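Local structure of TRAP-type transporter, periplasmic component (4P8B) at residues Q58-N61 / G62-I66; S180-Y183 / I184-N188. The protein probably serves as the periplasmic solute-binding component of a TRAP-type transporter, and holds (S)-2-acetolactate in its ligand pocket. All coordinates share one frame; numbering follows the deposited sequence.

Contact 1 of 2, residues Q58-N61 / G62-I66; sequences QRTN and GRINI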
ATOM      1  N   GLN A  58      12.294  -8.434 -22.149  1.00 23.51           N
ATOM      2  CA  GLN A  58      12.238  -7.955 -23.523  1.00 24.90           C
ATOM      3  C   GLN A  58      13.410  -7.041 -23.858  1.00 26.59           C
ATOM      4  O   GLN A  58      14.070  -7.231 -24.876  1.00 26.64           O
ATOM      5  CB  GLN A  58      10.917  -7.217 -23.754  1.00 28.80           C
ATOM      6  CG  GLN A  58      10.733  -6.684 -25.170  1.00 34.70           C
ATOM      7  CD  GLN A  58       9.310  -6.220 -25.444  1.00 37.92           C
ATOM      8  OE1 GLN A  58       8.457  -6.225 -24.553  1.00 42.69           O
ATOM      9  NE2 GLN A  58       9.050  -5.809 -26.683  1.00 47.92           N
ATOM     10  N   ARG A  59      13.689  -6.074 -22.990  1.00 24.30           N
ATOM     11  CA  ARG A  59      14.644  -5.003 -23.285  1.00 24.98           C
ATOM     12  C   ARG A  59      16.090  -5.372 -22.962  1.00 25.45           C
ATOM     13  O   ARG A  59      17.026  -4.635 -23.322  1.00 28.47           O
ATOM     14  CB  ARG A  59      14.228  -3.734 -22.525  1.00 23.66           C
ATOM     15  CG  ARG A  59      12.882  -3.186 -22.980  1.00 23.26           C
ATOM     16  CD  ARG A  59      12.439  -2.007 -22.123  1.00 24.12           C
ATOM     17  NE  ARG A  59      11.116  -1.510 -22.506  1.00 24.25           N
ATOM     18  CZ  ARG A  59      10.450  -0.539 -21.870  1.00 23.20           C
ATOM     19  NH1 ARG A  59      10.972   0.068 -20.809  1.00 19.98           N
ATOM     20  NH2 ARG A  59       9.262  -0.166 -22.312  1.00 24.41           N
ATOM     21  N   THR A  60      16.288  -6.506 -22.301  1.00 25.26           N
ATOM     22  CA  THR A  60      17.635  -7.043 -22.110  1.00 26.08           C
ATOM     23  C   THR A  60      17.921  -8.220 -23.032  1.00 27.40           C
ATOM     24  O   THR A  60      18.863  -8.973 -22.797  1.00 28.05           O
ATOM     25  CB  THR A  60      17.893  -7.506 -20.670  1.00 25.18           C
ATOM     26  OG1 THR A  60      17.002  -8.588 -20.331  1.00 24.64           O
ATOM     27  CG2 THR A  60      17.710  -6.338 -19.710  1.00 24.02           C
ATOM     28  N   ASN A  61      17.085  -8.391 -24.047  1.00 27.86           N
ATOM     29  CA  ASN A  61      17.294  -9.466 -25.012  1.00 29.28           C
ATOM     30  C   ASN A  61      17.209 -10.836 -24.347  1.00 29.08           C
ATOM     31  O   ASN A  61      17.755 -11.815 -24.852  1.00 30.29           O
ATOM     32  CB  ASN A  61      18.658  -9.307 -25.713  1.00 30.76           C
ATOM     33  CG  ASN A  61      18.719  -8.082 -26.623  1.00 31.33           C
ATOM     34  OD1 ASN A  61      17.738  -7.734 -27.277  1.00 31.31           O
ATOM     35  ND2 ASN A  61      19.904  -7.447 -26.703  1.00 32.00           N
ATOM     36  N   GLY A  62      16.512 -10.921 -23.214  1.00 27.63           N
ATOM     37  CA  GLY A  62      16.367 -12.187 -22.523  1.00 27.42           C
ATOM     38  C   GLY A  62      17.429 -12.429 -21.467  1.00 27.24           C
ATOM     39  O   GLY A  62      17.431 -13.470 -20.815  1.00 27.15           O
ATOM     40  N   ARG A  63      18.339 -11.476 -21.289  1.00 27.29           N
ATOM     41  CA  ARG A  63      19.453 -11.685 -20.379  1.00 27.40           C
ATOM     42  C   ARG A  63      19.042 -11.648 -18.924  1.00 26.01           C
ATOM     43  O   ARG A  63      19.562 -12.398 -18.110  1.00 26.10           O
ATOM     44  CB  ARG A  63      20.563 -10.668 -20.628  1.00 28.03           C
ATOM     45  CG  ARG A  63      21.307 -10.923 -21.945  1.00 29.72           C
ATOM     46  CD  ARG A  63      22.485  -9.990 -22.154  1.00 30.48           C
ATOM     47  NE  ARG A  63      22.052  -8.615 -22.210  1.00 30.98           N
ATOM     48  CZ  ARG A  63      22.174  -7.757 -21.207  1.00 29.37           C
ATOM     49  NH1 ARG A  63      22.750  -8.131 -20.064  1.00 32.35           N
ATOM     50  NH2 ARG A  63      21.716  -6.525 -21.346  1.00 28.26           N
ATOM     51  N   ILE A  64      18.106 -10.772 -18.583  1.00 24.78           N
ATOM     52  CA  ILE A  64      17.620 -10.725 -17.209  1.00 23.48           C
ATOM     53  C   ILE A  64      16.221 -11.328 -17.146  1.00 22.73           C
ATOM     54  O   ILE A  64      15.266 -10.760 -17.685  1.00 22.61           O
ATOM     55  CB  ILE A  64      17.633  -9.305 -16.635  1.00 22.65           C
ATOM     56  CG1 ILE A  64      19.057  -8.747 -16.629  1.00 25.31           C
ATOM     57  CG2 ILE A  64      17.060  -9.320 -15.206  1.00 22.61           C
ATOM     58  CD1 ILE A  64      19.164  -7.336 -16.096  1.00 24.82           C
ATOM     59  N   ASN A  65      16.140 -12.487 -16.495  1.00 22.70           N
ATOM     60  CA  ASN A  65      14.949 -13.325 -16.454  1.00 25.42           C
ATOM     61  C   ASN A  65      14.440 -13.372 -15.032  1.00 21.22           C
ATOM     62  O   ASN A  65      15.124 -13.840 -14.130  1.00 24.17           O
ATOM     63  CB  ASN A  65      15.295 -14.750 -16.924  1.00 25.06           C
ATOM     64  CG  ASN A  65      14.192 -15.734 -16.648  1.00 34.41           C
ATOM     65  OD1 ASN A  65      14.422 -16.794 -16.058  1.00 43.00           O
ATOM     66  ND2 ASN A  65      12.974 -15.389 -17.058  1.00 32.44           N
ATOM     67  N   ILE A  66      13.245 -12.835 -14.817  1.00 22.50           N
ATOM     68  CA  ILE A  66      12.727 -12.653 -13.472  1.00 23.32           C
ATOM     69  C   ILE A  66      11.478 -13.495 -13.230  1.00 21.42           C
ATOM     70  O   ILE A  66      10.553 -13.487 -14.036  1.00 23.13           O
ATOM     71  CB  ILE A  66      12.368 -11.188 -13.235  1.00 20.63           C
ATOM     72  CG1 ILE A  66      13.583 -10.279 -13.443  1.00 20.70           C
ATOM     73  CG2 ILE A  66      11.796 -10.997 -11.817  1.00 18.58           C
ATOM     74  CD1 ILE A  66      13.193  -8.828 -13.754  1.00 21.05           C
TER
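Thr60 OG1 is gripped from two directions along the chain. It accepts the backbone N-H of Ile64 at 3.0 Å in a nearly straight bond (168°), and it also bonds back into the helix, to Val56 O and weakly to Lys57 O. The first torsion (chi1 63°) sets OG1 between the backbone N and the carbonyl carbon, where it can reach both the last helical turn and the chain returning from the loop. The same torsion places CG2 beside the backbone N, from where it meets the end of the Ile64 side chain, CD1, at 4.0 Å; the two side chains cross at about a right angle. Thr60 O takes the N-H of Arg63 at 3.0 Å, with the donor well above the carbonyl plane. Arg63 CG lies 3.2 Å from Thr60 O, and a bend at chi3 (-61°) then turns one face of the guanidinium over Thr60 CB, with Arg63 NH2 4.0 Å from Thr60 CB. NH2 itself is engaged by a salt bridge to Asp260. Asn61 and Gly62, both at positive phi, form the middle of a type I' beta turn from Thr60 to Arg63. Asn61 is also the C-prime residue of a Schellman motif, with Gly62 N directed to Lys57 O, that ends helix 44-59 and turns the chain toward strand 66-69.

Contact 2 of 2, residues S180-Y183 / I184-N188; sequences SPLY and IETFN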
ATOM      1  N   SER A 180       1.807  -3.286  11.525  1.00 23.35           N
ATOM      2  CA  SER A 180       2.621  -2.087  11.707  1.00 23.32           C
ATOM      3  C   SER A 180       1.935  -1.248  12.797  1.00 20.58           C
ATOM      4  O   SER A 180       0.785  -0.871  12.624  1.00 18.39           O
ATOM      5  CB  SER A 180       2.747  -1.341  10.379  1.00 27.22           C
ATOM      6  OG  SER A 180       2.751   0.071  10.534  1.00 38.74           O
ATOM      7  N   PRO A 181       2.628  -0.994  13.929  1.00 18.12           N
ATOM      8  CA  PRO A 181       2.000  -0.467  15.152  1.00 19.25           C
ATOM      9  C   PRO A 181       1.152   0.801  15.007  1.00 17.02           C
ATOM     10  O   PRO A 181       0.208   0.993  15.762  1.00 17.78           O
ATOM     11  CB  PRO A 181       3.186  -0.208  16.099  1.00 24.61           C
ATOM     12  CG  PRO A 181       4.420  -0.614  15.364  1.00 29.81           C
ATOM     13  CD  PRO A 181       4.027  -1.395  14.162  1.00 22.52           C
ATOM     14  N   LEU A 182       1.474   1.660  14.050  1.00 13.36           N
ATOM     15  CA  LEU A 182       0.669   2.851  13.831  1.00 12.34           C
ATOM     16  C   LEU A 182      -0.787   2.497  13.571  1.00 11.04           C
ATOM     17  O   LEU A 182      -1.704   3.164  14.080  1.00 12.46           O
ATOM     18  CB  LEU A 182       1.289   3.650  12.684  1.00 12.50           C
ATOM     19  CG  LEU A 182       0.530   4.860  12.119  1.00 13.27           C
ATOM     20  CD1 LEU A 182      -0.059   5.785  13.191  1.00 15.53           C
ATOM     21  CD2 LEU A 182       1.497   5.634  11.242  1.00 15.63           C
ATOM     22  N   TYR A 183      -1.033   1.440  12.807  1.00 10.50           N
ATOM     23  CA  TYR A 183      -2.412   1.053  12.529  1.00 10.92           C
ATOM     24  C   TYR A 183      -3.164   0.598  13.787  1.00  9.79           C
ATOM     25  O   TYR A 183      -4.356   0.886  13.948  1.00 11.38           O
ATOM     26  CB  TYR A 183      -2.492  -0.007  11.404  1.00  9.51           C
ATOM     27  CG  TYR A 183      -2.219   0.629  10.077  1.00  8.59           C
ATOM     28  CD1 TYR A 183      -3.223   1.258   9.360  1.00  8.58           C
ATOM     29  CD2 TYR A 183      -0.917   0.703   9.572  1.00  9.14           C
ATOM     30  CE1 TYR A 183      -2.956   1.902   8.157  1.00  8.24           C
ATOM     31  CE2 TYR A 183      -0.641   1.347   8.388  1.00  9.91           C
ATOM     32  CZ  TYR A 183      -1.666   1.963   7.691  1.00  8.79           C
ATOM     33  OH  TYR A 183      -1.386   2.622   6.521  1.00  9.81           O
ATOM     34  N   ILE A 184      -2.471  -0.079  14.695  1.00 10.87           N
ATOM     35  CA  ILE A 184      -3.086  -0.447  15.964  1.00 13.11           C
ATOM     36  C   ILE A 184      -3.496   0.806  16.727  1.00 12.23           C
ATOM     37  O   ILE A 184      -4.597   0.883  17.253  1.00 12.59           O
ATOM     38  CB  ILE A 184      -2.141  -1.300  16.824  1.00 14.06           C
ATOM     39  CG1 ILE A 184      -1.912  -2.668  16.158  1.00 15.61           C
ATOM     40  CG2 ILE A 184      -2.699  -1.486  18.222  1.00 18.27           C
ATOM     41  CD1 ILE A 184      -3.158  -3.527  16.065  1.00 20.60           C
ATOM     42  N   GLU A 185      -2.608   1.790  16.770  1.00 12.51           N
ATOM     43  CA  GLU A 185      -2.886   3.028  17.490  1.00 13.08           C
ATOM     44  C   GLU A 185      -4.022   3.827  16.852  1.00 12.20           C
ATOM     45  O   GLU A 185      -4.873   4.378  17.568  1.00 13.47           O
ATOM     46  CB  GLU A 185      -1.614   3.873  17.604  1.00 14.42           C
ATOM     47  CG  GLU A 185      -0.592   3.214  18.512  1.00 15.24           C
ATOM     48  CD  GLU A 185       0.652   4.053  18.715  1.00 20.17           C
ATOM     49  OE1 GLU A 185       0.553   5.297  18.688  1.00 20.62           O
ATOM     50  OE2 GLU A 185       1.739   3.469  18.909  1.00 31.54           O
ATOM     51  N   THR A 186      -4.066   3.891  15.526  1.00 11.32           N
ATOM     52  CA  THR A 186      -5.141   4.611  14.856  1.00 10.46           C
ATOM     53  C   THR A 186      -6.488   4.002  15.202  1.00 10.16           C
ATOM     54  O   THR A 186      -7.435   4.712  15.548  1.00 11.97           O
ATOM     55  CB  THR A 186      -4.937   4.608  13.348  1.00  9.94           C
ATOM     56  OG1 THR A 186      -3.770   5.390  13.063  1.00 10.64           O
ATOM     57  CG2 THR A 186      -6.139   5.184  12.610  1.00  9.87           C
ATOM     58  N   PHE A 187      -6.600   2.684  15.087  1.00  9.92           N
ATOM     59  CA  PHE A 187      -7.887   2.047  15.361  1.00 10.70           C
ATOM     60  C   PHE A 187      -8.229   2.018  16.849  1.00 13.07           C
ATOM     61  O   PHE A 187      -9.414   2.099  17.210  1.00 13.08           O
ATOM     62  CB  PHE A 187      -7.961   0.676  14.686  1.00  9.78           C
ATOM     63  CG  PHE A 187      -8.263   0.777  13.220  1.00  9.80           C
ATOM     64  CD1 PHE A 187      -9.563   0.953  12.787  1.00 10.45           C
ATOM     65  CD2 PHE A 187      -7.248   0.739  12.273  1.00  8.73           C
ATOM     66  CE1 PHE A 187      -9.856   1.107  11.450  1.00 10.89           C
ATOM     67  CE2 PHE A 187      -7.539   0.883  10.937  1.00  8.84           C
ATOM     68  CZ  PHE A 187      -8.835   1.056  10.528  1.00 11.39           C
ATOM     69  N   ASN A 188      -7.232   1.948  17.726  1.00 12.47           N
ATOM     70  CA  ASN A 188      -7.485   2.106  19.163  1.00 14.58           C
ATOM     71  C   ASN A 188      -8.108   3.476  19.459  1.00 15.81           C
ATOM     72  O   ASN A 188      -9.000   3.583  20.291  1.00 16.05           O
ATOM     73  CB  ASN A 188      -6.203   1.972  20.000  1.00 16.00           C
ATOM     74  CG  ASN A 188      -5.682   0.560  20.082  1.00 18.76           C
ATOM     75  OD1 ASN A 188      -6.359  -0.393  19.732  1.00 20.86           O
ATOM     76  ND2 ASN A 188      -4.462   0.420  20.578  1.00 22.96           N
TER
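Glu185 leans back over the turn that precedes it: its CB lies 3.6 Å from Leu182 O, and its CG touches Pro181 O at the same separation of 3.6 Å. With CG beside the backbone N (chi1 -68°) and the chain extended beyond it, the carboxylate is carried off the helix, and OE1 is taken by the Lys322 ammonium in a salt bridge and by the indole NE1 of Trp323. The carbonyl that CG brushes also receives the Glu185 N-H at 3.1 Å, so Pro181 O has the Glu185 backbone and side chain against it, with Ile184 CB touching it as well. One residue on, Thr186 N donates to Leu182 O at 2.9 Å, nearly along the C=O axis. Thr186 OG1 hangs near that same oxygen and is also approached by the Leu182 methyl CD1 at 3.7 Å, the two side chains slanting across each other. Phe187 N continues the series with a bond to Tyr183 O of 3.1 Å, the donor tilted 28° from the carbonyl plane. The phenylalanine ring turns an edge to this oxygen, which lies in the ring plane 3.3 Å from CD2. Tyr183 likewise turns a ring edge to a carbonyl, here Ser180 O, three residues back rather than four, while its hydroxyl is hydrogen-bonded to Ser112. Contacts of i to i+3 and i to i+4 spacing thus run along helix 181-189, the crossover of a beta-alpha-beta unit: Ile184 and Phe187 pack on strands 174-177 and 193-196, whereas Leu182 and Thr186 meet Val319 of helix 317-327, the helix that also supplies both partners of Glu185 OE1.

The two contacts lie on opposite sides of the chain's centre, about 42 Å apart between centres and about 26 Å at their nearest atoms, so they do not touch. Contact 1 marks the end of a helix and sits at the periphery, about 28 Å from the chain's centre and away from the acetolactate pocket. Contact 2 spans nearly all of helix 181-189, about 15 Å from that centre, and borders the site: the side chain of Tyr183 comes about 5 Å from that of Arg155, which binds acetolactate, and about 8 Å from the ligand itself. Tyr183 is therefore a plausible second-shell neighbour of the pocket, whereas contact 1 is structural packing remote from it.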